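Long-range contacts in putative sugar ABC transporter, substrate-binding protein (Clostridium phytofermentans, PDB 4WZZ), which binds L-rhamnose and is probably the substrate-binding component of a sugar ABC transporter: residues Y57-K62 / C87-P92; L167-L172 / S207-L212. All coordinates share one frame; numbering follows the deposited sequence.

Following the chain from its N terminus, interaction 1 comes first: strand 56-60 leads into helix 67-82 and returns as strand 86-90, so that pairing 57-62 with 87-92 closes a beta-alpha-beta unit at the edge of the mixed sheet. Interaction 2 opens only after that loop is complete. There helix 160-174 is followed by strand 179-185 and helix 191-203, and the loop 207-212 comes back to the helix as strand 212-219 begins. The two contacts are thus in series, neither nested nor crossed. They lie on opposite sides of the chain's centre, with centres about 37 Å apart, one belonging to the mixed sheet and the other to the region of the four-stranded parallel sheet.

Interaction 1 of 2, residues Y57-K62 / C87-P92; sequences YAIIVK and CVIQEP. With RAM (alpha-L-rhamnopyranose), chain B.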
# COMPACT_ATOMS: atom_id res chain seq x y z
N TYR A 57 2.90 -18.76 10.60
CA TYR A 57 2.19 -17.64 10.00
C TYR A 57 2.68 -17.43 8.58
O TYR A 57 3.87 -17.24 8.37
CB TYR A 57 2.49 -16.36 10.78
CG TYR A 57 2.09 -16.41 12.23
CD1 TYR A 57 2.87 -17.09 13.16
CD2 TYR A 57 0.95 -15.77 12.66
CE1 TYR A 57 2.51 -17.13 14.48
CE2 TYR A 57 0.58 -15.80 13.98
CZ TYR A 57 1.36 -16.47 14.89
OH TYR A 57 0.96 -16.50 16.21
N ALA A 58 1.76 -17.50 7.62
CA ALA A 58 2.05 -17.22 6.21
C ALA A 58 1.71 -15.79 5.85
O ALA A 58 0.58 -15.35 6.07
CB ALA A 58 1.24 -18.13 5.32
N ILE A 59 2.67 -15.06 5.28
CA ILE A 59 2.34 -13.77 4.70
C ILE A 59 2.45 -13.90 3.20
O ILE A 59 3.44 -14.40 2.68
CB ILE A 59 3.24 -12.61 5.22
CG1 ILE A 59 2.79 -11.29 4.56
CG2 ILE A 59 4.72 -12.94 5.03
CD1 ILE A 59 3.36 -10.05 5.20
N ILE A 60 1.39 -13.47 2.53
CA ILE A 60 1.31 -13.51 1.09
C ILE A 60 1.22 -12.08 0.61
O ILE A 60 0.20 -11.42 0.82
CB ILE A 60 0.07 -14.30 0.62
CG1 ILE A 60 0.16 -15.73 1.13
CG2 ILE A 60 0.02 -14.29 -0.89
CD1 ILE A 60 -1.13 -16.55 0.93
N VAL A 61 2.31 -11.57 0.07
CA VAL A 61 2.31 -10.19 -0.38
C VAL A 61 1.66 -10.11 -1.76
O VAL A 61 1.24 -11.11 -2.30
CB VAL A 61 3.74 -9.61 -0.40
CG1 VAL A 61 4.34 -9.61 0.98
CG2 VAL A 61 4.64 -10.39 -1.34
N LYS A 62 1.55 -8.91 -2.34
CA LYS A 62 0.91 -8.79 -3.64
C LYS A 62 1.71 -9.51 -4.73
O LYS A 62 1.16 -10.18 -5.59
CB LYS A 62 0.80 -7.32 -4.06
CG LYS A 62 -0.31 -6.50 -3.47
CD LYS A 62 -0.42 -5.19 -4.29
CE LYS A 62 -1.54 -4.33 -3.83
NZ LYS A 62 -1.56 -3.05 -4.59
N CYS A 87 7.60 -18.12 10.28
CA CYS A 87 7.01 -17.30 9.23
C CYS A 87 7.38 -17.85 7.86
O CYS A 87 8.55 -18.14 7.59
CB CYS A 87 7.44 -15.84 9.36
SG CYS A 87 6.77 -14.76 8.02
N VAL A 88 6.37 -18.00 7.01
CA VAL A 88 6.58 -18.41 5.63
C VAL A 88 6.13 -17.26 4.75
O VAL A 88 4.97 -16.83 4.82
CB VAL A 88 5.78 -19.67 5.27
CG1 VAL A 88 5.97 -20.04 3.82
CG2 VAL A 88 6.20 -20.85 6.16
N ILE A 89 7.05 -16.75 3.92
CA ILE A 89 6.72 -15.65 3.00
C ILE A 89 6.48 -16.21 1.61
O ILE A 89 7.23 -17.07 1.14
CB ILE A 89 7.87 -14.63 2.93
CG1 ILE A 89 8.15 -14.02 4.31
CG2 ILE A 89 7.56 -13.54 1.92
CD1 ILE A 89 9.46 -13.24 4.39
N GLN A 90 5.44 -15.72 0.94
CA GLN A 90 5.22 -16.03 -0.45
C GLN A 90 5.02 -14.76 -1.26
O GLN A 90 4.33 -13.82 -0.84
CB GLN A 90 4.01 -16.92 -0.64
CG GLN A 90 4.30 -18.38 -0.36
CD GLN A 90 3.09 -19.23 -0.61
OE1 GLN A 90 2.95 -19.85 -1.65
NE2 GLN A 90 2.18 -19.25 0.36
N GLU A 91 5.66 -14.77 -2.43
CA GLU A 91 5.61 -13.68 -3.38
C GLU A 91 4.96 -14.21 -4.66
O GLU A 91 5.58 -14.98 -5.41
CB GLU A 91 7.02 -13.18 -3.71
CG GLU A 91 7.75 -12.47 -2.54
CD GLU A 91 9.03 -11.76 -2.99
OE1 GLU A 91 9.66 -12.28 -3.90
OE2 GLU A 91 9.39 -10.71 -2.44
N PRO A 92 3.69 -13.82 -4.91
CA PRO A 92 3.07 -14.22 -6.18
C PRO A 92 3.89 -13.77 -7.39
O PRO A 92 4.48 -12.69 -7.39
CB PRO A 92 1.70 -13.52 -6.15
CG PRO A 92 1.40 -13.40 -4.65
CD PRO A 92 2.76 -13.10 -4.03
C1 RAM B . 3.07 -0.82 -4.16
C2 RAM B . 1.99 -1.84 -3.81
C3 RAM B . 1.44 -1.65 -2.39
C4 RAM B . 1.10 -0.18 -2.13
C5 RAM B . 2.28 0.72 -2.49
C6 RAM B . 1.93 2.19 -2.34
O1 RAM B . 4.21 -1.12 -3.44
O2 RAM B . 0.99 -1.67 -4.77
O3 RAM B . 0.32 -2.51 -2.26
O4 RAM B . 0.75 -0.02 -0.77
O5 RAM B . 2.68 0.50 -3.82
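The Pro92 ring turns CD and CG toward the end of the neighbouring segment: CD lies 3.0 Å from Val61 O, CG lies 3.4 Å from Lys62 O, and Ile60 CG2 touches Pro92 CG, the two side chains crossing at about a right angle. The Gln90 amide runs beside Ile60, its NE2 4.1 Å from Ile60 CG1, and is fixed by a bond from NE2 to Cys103 O. Gln90 and Ile60 share a sheet face with Ala58 and Val88, and helix 97-110 packs over it. On the other face, Ile59 CG2 takes the crowded position between backbone N and carbonyl carbon, where it meets Ile89 CG1 at 3.7 Å and Cys87 SG at 4.1 Å. Helix 67-82, which links the two strands, packs against Tyr57 on this face.

Between the faces runs regular parallel pairing. Val88 N binds Tyr57 O and Ile59 N binds Val88 O, both at 2.9 Å; Gln90 N to Ile59 O continues the pattern, and Val61 N to Gln90 O carries it just past the strand end. There the chain delivers Lys62, whose extended side chain bonds from NZ to rhamnose O2 at 2.9 Å and weakly to O3. Asn192 OD1 also receives a bond from NZ. The parallel pairing thus anchors the base of a lysine whose ammonium group is shared between the sugar and the protein.

Interaction 2 of 2, residues L167-L172 / S207-L212; sequences LMDAIL and SKYSKL
In this alpha/beta domain of the type I periplasmic-binding-protein fold, helix 160-174 meets the loop that leads from helix 191-203 into the edge strand 212-219 of the parallel sheet. The loop ends in a type I beta turn from Tyr209 to Leu212, closed by Leu212 N to Tyr209 O. The residues at its two ends, Tyr209 and Leu212, both lean on the helix.

Leu212 CD1 is the apolar centre. It touches the CE methyl of Met168, a selenomethionine, at 3.9 Å, as well as Ile171 CG2 and Leu172 CD1; Leu172 crosses Leu212 at about a right angle. The Met168 chain bends at both of its outer torsions, which folds the methyl back toward the loop, while its CB rests 3.8 Å from Tyr209 CE1. Trp181 of strand 179-185 packs against Met168, Ile171 and Leu212, joining the contact to the sheet. Leu172 covers the next part of the loop, with CD1 3.6 Å from Lys208 O and CD2 against Lys208 CE.

Toward the surface the contact turns polar. Asp169 OD1 receives a short hydrogen bond of 2.5 Å from Tyr209 OH and a salt bridge of 3.2 Å from Lys208 NZ. Gln165, one turn earlier on the helix, donates to Asp169 OD2, so the carboxylate is held through both oxygens. The positive charge of Lys208 would probably help keep it ionised. Lys208 also lies across Tyr209, its CG 3.4 Å above the centre of the ring, before its chain turns at chi3 toward the carboxylate. Neither donor lies in the carboxylate plane: Tyr209 OH and Lys208 NZ reach Asp169 OD1 from opposite faces, 41° and 36° out of it.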
# COMPACT_ATOMS: atom_id res chain seq x y z
N LEU A 167 -2.81 13.41 -1.36
CA LEU A 167 -2.51 13.42 -2.77
C LEU A 167 -3.22 14.52 -3.53
O LEU A 167 -2.62 15.18 -4.37
CB LEU A 167 -2.80 12.03 -3.38
CG LEU A 167 -1.84 10.92 -2.88
CD1 LEU A 167 -2.23 9.58 -3.45
CD2 LEU A 167 -0.39 11.25 -3.20
N MSE A 168 -4.50 14.75 -3.24
CA MSE A 168 -5.22 15.81 -3.96
C MSE A 168 -4.60 17.16 -3.66
O MSE A 168 -4.44 17.99 -4.56
CB MSE A 168 -6.71 15.83 -3.65
CG MSE A 168 -7.51 14.72 -4.32
SE MSE A 168 -7.18 14.56 -6.27
CE MSE A 168 -7.37 16.44 -6.78
N ASP A 169 -4.26 17.41 -2.39
CA ASP A 169 -3.65 18.68 -2.02
C ASP A 169 -2.28 18.81 -2.67
O ASP A 169 -1.91 19.90 -3.10
CB ASP A 169 -3.54 18.83 -0.50
CG ASP A 169 -4.90 19.11 0.16
OD1 ASP A 169 -5.82 19.60 -0.53
OD2 ASP A 169 -5.06 18.84 1.38
N ALA A 170 -1.54 17.70 -2.80
CA ALA A 170 -0.28 17.72 -3.51
C ALA A 170 -0.46 18.10 -4.96
O ALA A 170 0.26 18.95 -5.50
CB ALA A 170 0.44 16.37 -3.41
N ILE A 171 -1.43 17.48 -5.63
CA ILE A 171 -1.67 17.81 -7.03
C ILE A 171 -2.04 19.29 -7.19
O ILE A 171 -1.53 19.97 -8.07
CB ILE A 171 -2.76 16.90 -7.63
CG1 ILE A 171 -2.27 15.44 -7.71
CG2 ILE A 171 -3.15 17.39 -9.00
CD1 ILE A 171 -3.40 14.43 -7.55
N LEU A 172 -2.90 19.78 -6.30
CA LEU A 172 -3.35 21.15 -6.38
C LEU A 172 -2.16 22.11 -6.24
O LEU A 172 -2.08 23.12 -6.93
CB LEU A 172 -4.40 21.43 -5.30
CG LEU A 172 -4.97 22.85 -5.32
CD1 LEU A 172 -5.77 23.09 -6.59
CD2 LEU A 172 -5.83 23.09 -4.10
N SER A 207 -14.86 22.45 -4.28
CA SER A 207 -14.67 23.57 -5.21
C SER A 207 -13.20 24.03 -5.29
O SER A 207 -12.78 24.61 -6.31
CB SER A 207 -15.60 24.73 -4.84
OG SER A 207 -15.29 25.19 -3.56
N LYS A 208 -12.40 23.75 -4.27
CA LYS A 208 -10.99 24.17 -4.32
C LYS A 208 -10.21 23.50 -5.46
O LYS A 208 -9.18 24.03 -5.90
CB LYS A 208 -10.28 23.92 -3.00
CG LYS A 208 -10.07 22.47 -2.70
CD LYS A 208 -9.65 22.24 -1.25
CE LYS A 208 -8.20 22.63 -1.01
NZ LYS A 208 -7.72 22.09 0.29
N TYR A 209 -10.71 22.35 -5.93
CA TYR A 209 -10.04 21.58 -6.98
C TYR A 209 -10.68 21.78 -8.35
O TYR A 209 -10.40 21.04 -9.26
CB TYR A 209 -10.06 20.09 -6.65
CG TYR A 209 -9.51 19.74 -5.27
CD1 TYR A 209 -8.15 19.84 -5.00
CD2 TYR A 209 -10.35 19.34 -4.25
CE1 TYR A 209 -7.63 19.52 -3.74
CE2 TYR A 209 -9.85 19.01 -2.98
CZ TYR A 209 -8.49 19.11 -2.75
OH TYR A 209 -7.99 18.81 -1.51
N SER A 210 -11.53 22.78 -8.50
CA SER A 210 -12.40 22.85 -9.66
C SER A 210 -11.67 23.13 -10.98
O SER A 210 -12.20 22.84 -12.05
CB SER A 210 -13.49 23.90 -9.45
OG SER A 210 -12.94 25.19 -9.38
N LYS A 211 -10.47 23.70 -10.89
CA LYS A 211 -9.66 23.98 -12.09
C LYS A 211 -8.70 22.87 -12.47
O LYS A 211 -7.96 23.01 -13.45
CB LYS A 211 -8.85 25.26 -11.89
CG LYS A 211 -9.71 26.50 -11.72
CD LYS A 211 -8.95 27.56 -10.94
CE LYS A 211 -8.50 28.70 -11.81
NZ LYS A 211 -9.47 29.83 -11.79
N LEU A 212 -8.70 21.78 -11.70
CA LEU A 212 -7.95 20.58 -12.05
C LEU A 212 -8.82 19.69 -12.91
O LEU A 212 -10.04 19.68 -12.77
CB LEU A 212 -7.55 19.83 -10.78
CG LEU A 212 -6.60 20.55 -9.82
CD1 LEU A 212 -6.37 19.72 -8.56
CD2 LEU A 212 -5.28 20.83 -10.51